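Local structure of D-galactonate dehydratase family member SEN1436 (Salmonella enterica subsp. enterica serovar Enteritidis, 3TW9) at residues C322-I327 and T331-L336; T67-A72 and G109-N114. The protein dehydrates D-gluconate to 2-dehydro-3-deoxy-D-gluconate with low activity in vitro, using one magnesium ion per subunit, and probably has no significant role in gluconate degradation in vivo. One frame throughout, in Å; residues are numbered along the deposited sequence.

Contact 1 of 2, residues C322-I327 and T331-L336; sequences CHVSTI and TPARKL
The flat group that faces the neighbouring segment here is the backbone carbonyl of I327: its O comes within 3.1 Å of P332 CG, with CB of the same ring a little farther off. On the far side of the same loop, the imidazole of H323 has S325 OG at its edge and in its plane, nearest CD2. The ring of H350 meets that of H323 with the planes inclined at about 65°, and a hydrogen bond links their ND1 atoms.

The rest of the contact is apolar. I327 holds CG1 in the crowded position between its backbone N and carbonyl carbon (chi1 60°), and the otherwise extended chain carries CD1 onto the helix. There CD1 lies 3.8 Å from A333 CA and 3.6 Å from L336 CD2, the side chains of I327 and L336 crossing at about a right angle. L336, with CG anti to the backbone N (chi1 170°), turns the same CD2 to C322 SG at 3.8 Å. Next to this group V324 sets CG1 3.8 Å from A333 CB, its other branch CG2 being slightly farther from the same methyl. A tight turn, closed by the bond from T326 N to H323 O at 2.8 Å, brings V324 and I327 to the same partner.

This illustrates the beta-alpha unit of the enolase-superfamily barrel: the loop leaving strand 319-320, just past substrate-binding R321, folds back on the first turns of its own helix, 330-342. L366 of helix 357-369 covers V324 and A333, M121 of helix 110-131 also packs on V324, and W97 of helix 93-101 lies against P332.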
loop_
_atom_site.group_PDB
_atom_site.type_symbol
_atom_site.label_atom_id
_atom_site.label_comp_id
_atom_site.label_asym_id
_atom_site.label_seq_id
_atom_site.Cartn_x
_atom_site.Cartn_y
_atom_site.Cartn_z
ATOM N N CYS C 322 8.273 8.299 10.450
ATOM C CA CYS C 322 9.005 9.019 9.383
ATOM C C CYS C 322 8.479 10.429 9.186
ATOM O O CYS C 322 7.290 10.727 9.409
ATOM C CB CYS C 322 8.968 8.263 8.055
ATOM S SG CYS C 322 9.712 6.612 8.220
ATOM N N HIS C 323 9.416 11.280 8.834
ATOM C CA HIS C 323 9.142 12.624 8.368
ATOM C C HIS C 323 8.763 12.457 6.899
ATOM O O HIS C 323 9.611 12.095 6.078
ATOM C CB HIS C 323 10.428 13.481 8.607
ATOM C CG HIS C 323 10.215 14.958 8.476
ATOM N ND1 HIS C 323 10.218 15.796 9.568
ATOM C CD2 HIS C 323 10.032 15.752 7.395
ATOM C CE1 HIS C 323 10.037 17.044 9.168
ATOM N NE2 HIS C 323 9.917 17.047 7.853
ATOM N N VAL C 324 7.484 12.689 6.571
ATOM C CA VAL C 324 6.921 12.330 5.253
ATOM C C VAL C 324 7.707 12.871 4.050
ATOM O O VAL C 324 7.988 12.111 3.060
ATOM C CB VAL C 324 5.411 12.689 5.149
ATOM C CG1 VAL C 324 4.895 12.484 3.724
ATOM C CG2 VAL C 324 4.613 11.819 6.132
ATOM N N SER C 325 8.086 14.152 4.133
ATOM C CA SER C 325 8.853 14.730 3.031
ATOM C C SER C 325 10.240 14.097 2.894
ATOM O O SER C 325 10.780 14.018 1.789
ATOM C CB SER C 325 8.979 16.245 3.132
ATOM O OG SER C 325 9.738 16.617 4.279
ATOM N N THR C 326 10.774 13.628 4.015
ATOM C CA THR C 326 12.134 13.091 4.099
ATOM C C THR C 326 12.219 11.598 3.617
ATOM O O THR C 326 13.302 11.081 3.422
ATOM C CB THR C 326 12.723 13.400 5.512
ATOM O OG1 THR C 326 12.619 14.824 5.740
ATOM C CG2 THR C 326 14.187 13.022 5.621
ATOM N N ILE C 327 11.071 10.958 3.408
ATOM C CA ILE C 327 11.010 9.668 2.696
ATOM C C ILE C 327 10.429 9.832 1.285
ATOM O O ILE C 327 10.180 8.852 0.596
ATOM C CB ILE C 327 10.264 8.567 3.506
ATOM C CG1 ILE C 327 8.809 8.970 3.805
ATOM C CG2 ILE C 327 11.042 8.259 4.796
ATOM C CD1 ILE C 327 7.949 7.849 4.346
ATOM N N THR C 331 3.253 9.618 -1.938
ATOM C CA THR C 331 3.361 8.343 -2.657
ATOM C C THR C 331 4.114 7.287 -1.811
ATOM O O THR C 331 3.537 6.247 -1.485
ATOM C CB THR C 331 3.944 8.533 -4.065
ATOM O OG1 THR C 331 3.032 9.322 -4.855
ATOM C CG2 THR C 331 4.229 7.179 -4.760
ATOM N N PRO C 332 5.367 7.567 -1.398
ATOM C CA PRO C 332 6.000 6.537 -0.562
ATOM C C PRO C 332 5.447 6.382 0.847
ATOM O O PRO C 332 5.432 5.254 1.370
ATOM C CB PRO C 332 7.468 6.972 -0.523
ATOM C CG PRO C 332 7.421 8.443 -0.836
ATOM C CD PRO C 332 6.352 8.567 -1.855
ATOM N N ALA C 333 4.986 7.474 1.470
ATOM C CA ALA C 333 4.468 7.393 2.841
ATOM C C ALA C 333 3.201 6.539 2.903
ATOM O O ALA C 333 3.013 5.783 3.853
ATOM C CB ALA C 333 4.196 8.772 3.414
ATOM N N ARG C 334 2.347 6.672 1.899
ATOM C CA ARG C 334 1.139 5.870 1.762
ATOM C C ARG C 334 1.484 4.381 1.658
ATOM O O ARG C 334 0.849 3.537 2.312
ATOM C CB ARG C 334 0.349 6.322 0.520
ATOM C CG ARG C 334 -1.118 6.488 0.755
ATOM C CD ARG C 334 -1.845 5.183 0.686
ATOM N NE ARG C 334 -2.823 5.088 1.761
ATOM C CZ ARG C 334 -3.962 4.402 1.706
ATOM N NH1 ARG C 334 -4.312 3.729 0.617
ATOM N NH2 ARG C 334 -4.757 4.400 2.761
ATOM N N LYS C 335 2.502 4.066 0.867
ATOM C CA LYS C 335 2.951 2.672 0.699
ATOM C C LYS C 335 3.454 2.123 2.015
ATOM O O LYS C 335 3.148 0.975 2.362
ATOM C CB LYS C 335 4.016 2.545 -0.390
ATOM C CG LYS C 335 3.455 2.812 -1.757
ATOM C CD LYS C 335 4.511 2.603 -2.806
ATOM C CE LYS C 335 3.973 3.085 -4.145
ATOM N NZ LYS C 335 5.110 3.304 -5.089
ATOM N N LEU C 336 4.170 2.971 2.764
ATOM C CA LEU C 336 4.731 2.577 4.041
ATOM C C LEU C 336 3.606 2.378 5.076
ATOM O O LEU C 336 3.638 1.436 5.855
ATOM C CB LEU C 336 5.722 3.649 4.496
ATOM C CG LEU C 336 6.300 3.604 5.915
ATOM C CD1 LEU C 336 6.894 2.230 6.236
ATOM C CD2 LEU C 336 7.369 4.673 5.984
#

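Contact 2 of 2, residues T67-A72 and G109-N114; sequences TQRIFA and GPIMNN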
loop_
_atom_site.group_PDB
_atom_site.type_symbol
_atom_site.label_atom_id
_atom_site.label_comp_id
_atom_site.label_asym_id
_atom_site.label_seq_id
_atom_site.Cartn_x
_atom_site.Cartn_y
_atom_site.Cartn_z
ATOM N N THR C 67 14.975 21.263 7.060
ATOM C CA THR C 67 15.334 22.633 7.476
ATOM C C THR C 67 16.847 22.911 7.533
ATOM O O THR C 67 17.307 23.975 7.081
ATOM C CB THR C 67 14.637 23.039 8.813
ATOM O OG1 THR C 67 14.731 24.456 8.998
ATOM C CG2 THR C 67 15.289 22.381 10.026
ATOM N N GLN C 68 17.616 21.936 8.028
ATOM C CA GLN C 68 19.065 22.114 8.201
ATOM C C GLN C 68 19.835 22.185 6.877
ATOM O O GLN C 68 21.004 22.582 6.873
ATOM C CB GLN C 68 19.646 21.037 9.102
ATOM C CG GLN C 68 19.084 21.026 10.529
ATOM C CD GLN C 68 17.847 20.144 10.695
ATOM O OE1 GLN C 68 17.246 19.710 9.730
ATOM N NE2 GLN C 68 17.462 19.903 11.945
ATOM N N ARG C 69 19.195 21.804 5.774
ATOM C CA ARG C 69 19.869 21.822 4.465
ATOM C C ARG C 69 19.007 22.487 3.410
ATOM O O ARG C 69 19.111 22.189 2.222
ATOM C CB ARG C 69 20.349 20.415 4.042
ATOM C CG ARG C 69 21.467 19.824 4.912
ATOM C CD ARG C 69 22.813 20.530 4.765
ATOM N NE ARG C 69 23.873 19.914 5.569
ATOM C CZ ARG C 69 24.094 20.127 6.872
ATOM N NH1 ARG C 69 23.351 20.983 7.559
ATOM N NH2 ARG C 69 25.092 19.496 7.493
ATOM N N ILE C 70 18.180 23.442 3.851
ATOM C CA ILE C 70 17.191 24.047 2.991
ATOM C C ILE C 70 17.706 24.585 1.655
ATOM O O ILE C 70 17.041 24.415 0.652
ATOM C CB ILE C 70 16.334 25.123 3.758
ATOM C CG1 ILE C 70 14.872 25.060 3.318
ATOM C CG2 ILE C 70 16.891 26.544 3.588
ATOM C CD1 ILE C 70 14.133 23.841 3.808
ATOM N N PHE C 71 18.907 25.194 1.641
ATOM C CA PHE C 71 19.434 25.787 0.401
ATOM C C PHE C 71 19.878 24.717 -0.583
ATOM O O PHE C 71 19.733 24.892 -1.781
ATOM C CB PHE C 71 20.568 26.794 0.671
ATOM C CG PHE C 71 20.142 27.982 1.473
ATOM C CD1 PHE C 71 19.150 28.833 0.988
ATOM C CD2 PHE C 71 20.766 28.287 2.669
ATOM C CE1 PHE C 71 18.754 29.962 1.715
ATOM C CE2 PHE C 71 20.385 29.413 3.403
ATOM C CZ PHE C 71 19.375 30.244 2.926
ATOM N N ALA C 72 20.377 23.594 -0.061
ATOM C CA ALA C 72 20.730 22.446 -0.900
ATOM C C ALA C 72 19.500 21.740 -1.500
ATOM O O ALA C 72 19.532 21.279 -2.656
ATOM C CB ALA C 72 21.644 21.461 -0.125
ATOM N N GLY C 109 18.200 9.600 0.165
ATOM C CA GLY C 109 18.844 10.499 1.131
ATOM C C GLY C 109 17.953 11.668 1.471
ATOM O O GLY C 109 16.969 11.884 0.761
ATOM N N PRO C 110 18.282 12.405 2.536
ATOM C CA PRO C 110 17.323 13.436 3.025
ATOM C C PRO C 110 17.159 14.612 2.061
ATOM O O PRO C 110 16.045 15.136 1.892
ATOM C CB PRO C 110 17.898 13.848 4.383
ATOM C CG PRO C 110 19.394 13.508 4.324
ATOM C CD PRO C 110 19.491 12.282 3.386
ATOM N N ILE C 111 18.237 14.995 1.373
ATOM C CA ILE C 111 18.105 16.073 0.399
ATOM C C ILE C 111 17.363 15.598 -0.866
ATOM O O ILE C 111 16.373 16.222 -1.302
ATOM C CB ILE C 111 19.452 16.777 0.073
ATOM C CG1 ILE C 111 20.095 17.403 1.311
ATOM C CG2 ILE C 111 19.207 17.898 -0.991
ATOM C CD1 ILE C 111 21.554 17.863 1.036
ATOM N N MET C 112 17.787 14.458 -1.411
ATOM C CA MET C 112 17.117 13.828 -2.557
ATOM C C MET C 112 15.627 13.575 -2.314
ATOM O O MET C 112 14.809 13.884 -3.146
ATOM C CB MET C 112 17.792 12.483 -2.921
ATOM C CG MET C 112 19.301 12.572 -3.196
ATOM S SD MET C 112 19.640 13.507 -4.718
ATOM C CE MET C 112 19.050 12.428 -5.993
ATOM N N ASN C 113 15.297 12.986 -1.170
ATOM C CA ASN C 113 13.908 12.619 -0.892
ATOM C C ASN C 113 13.022 13.872 -0.743
ATOM O O ASN C 113 11.845 13.857 -1.141
ATOM C CB ASN C 113 13.812 11.784 0.368
ATOM C CG ASN C 113 14.509 10.390 0.252
ATOM O OD1 ASN C 113 15.037 10.009 -0.794
ATOM N ND2 ASN C 113 14.525 9.655 1.350
ATOM N N ASN C 114 13.585 14.932 -0.143
ATOM C CA ASN C 114 12.815 16.181 0.067
ATOM C C ASN C 114 12.499 16.897 -1.246
ATOM O O ASN C 114 11.389 17.395 -1.441
ATOM C CB ASN C 114 13.502 17.100 1.087
ATOM C CG ASN C 114 13.075 16.800 2.515
ATOM O OD1 ASN C 114 13.764 16.098 3.267
ATOM N ND2 ASN C 114 11.926 17.312 2.892
#
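I111 supplies one whole side of this contact and uses both branches of its side chain. The CG1-CD1 branch meets A72 and R69: CD1 lies 3.8 Å from A72 CB, and CG1 and CD1 are both 4.1 Å from R69 CB. The other branch, CG2, rests against the backbone of A72, 3.8 Å from its O. With CG1 beside the backbone N (chi1 -60°) and CD1 extended beyond it, the side chain reaches across to the first turn of helix 70-85.

R69 gives this apolar patch little more than its CB, because the chain bends at chi2 and takes the guanidinium away from I111. NH1 then returns to the backbone and donates to Q68 O at 2.9 Å, nearly straight at 160°. The oxygen lies in the guanidinium plane, but the donor stands well above the carbonyl plane of Q68.

Both segments begin helices of the N-terminal capping domain of the mandelate racemase/muconate lactonizing enzyme family, with R69 and G109 at the N-cap positions. I111 and A72 join these two helix starts near the surface. Q68, just before R69 in the chain, is a substrate-binding residue, and its NE2 is hydrogen-bonded to a glycerol, probably from the crystallisation liquor.

Farther out, the helix at G109 opens with N113 N bonded to G109 O at 2.8 Å, and N113 OD1 takes a weak bond from G109 N at 3.3 Å. On the other helix, CG2 of I70 sits 4.0 Å above the centre of the F71 ring, and both residues pack on L38 of strand 31-39. T67 OG1 is hydrogen-bonded to the backbone O of D45.

Contact 1 is a mostly buried piece of the barrel domain, formed between neighbours along the chain; contact 2 is a smaller surface contact between two helix starts of the capping domain, distant in sequence. Both cross by apolar packing, but the first distributes its contact over six residues, including the thiol of C322, whereas the second depends on a single isoleucine. Helix 110-131 connects them: its start lies in contact 2, and its later residues border contact 1. Where they meet, N113 ND2 lies 2.8 Å from T326 O, a probable hydrogen bond joining capping domain to barrel loop. At this junction polar bonds accompany packing such as T326 on P110, and substrate-binding residues lie near both contacts.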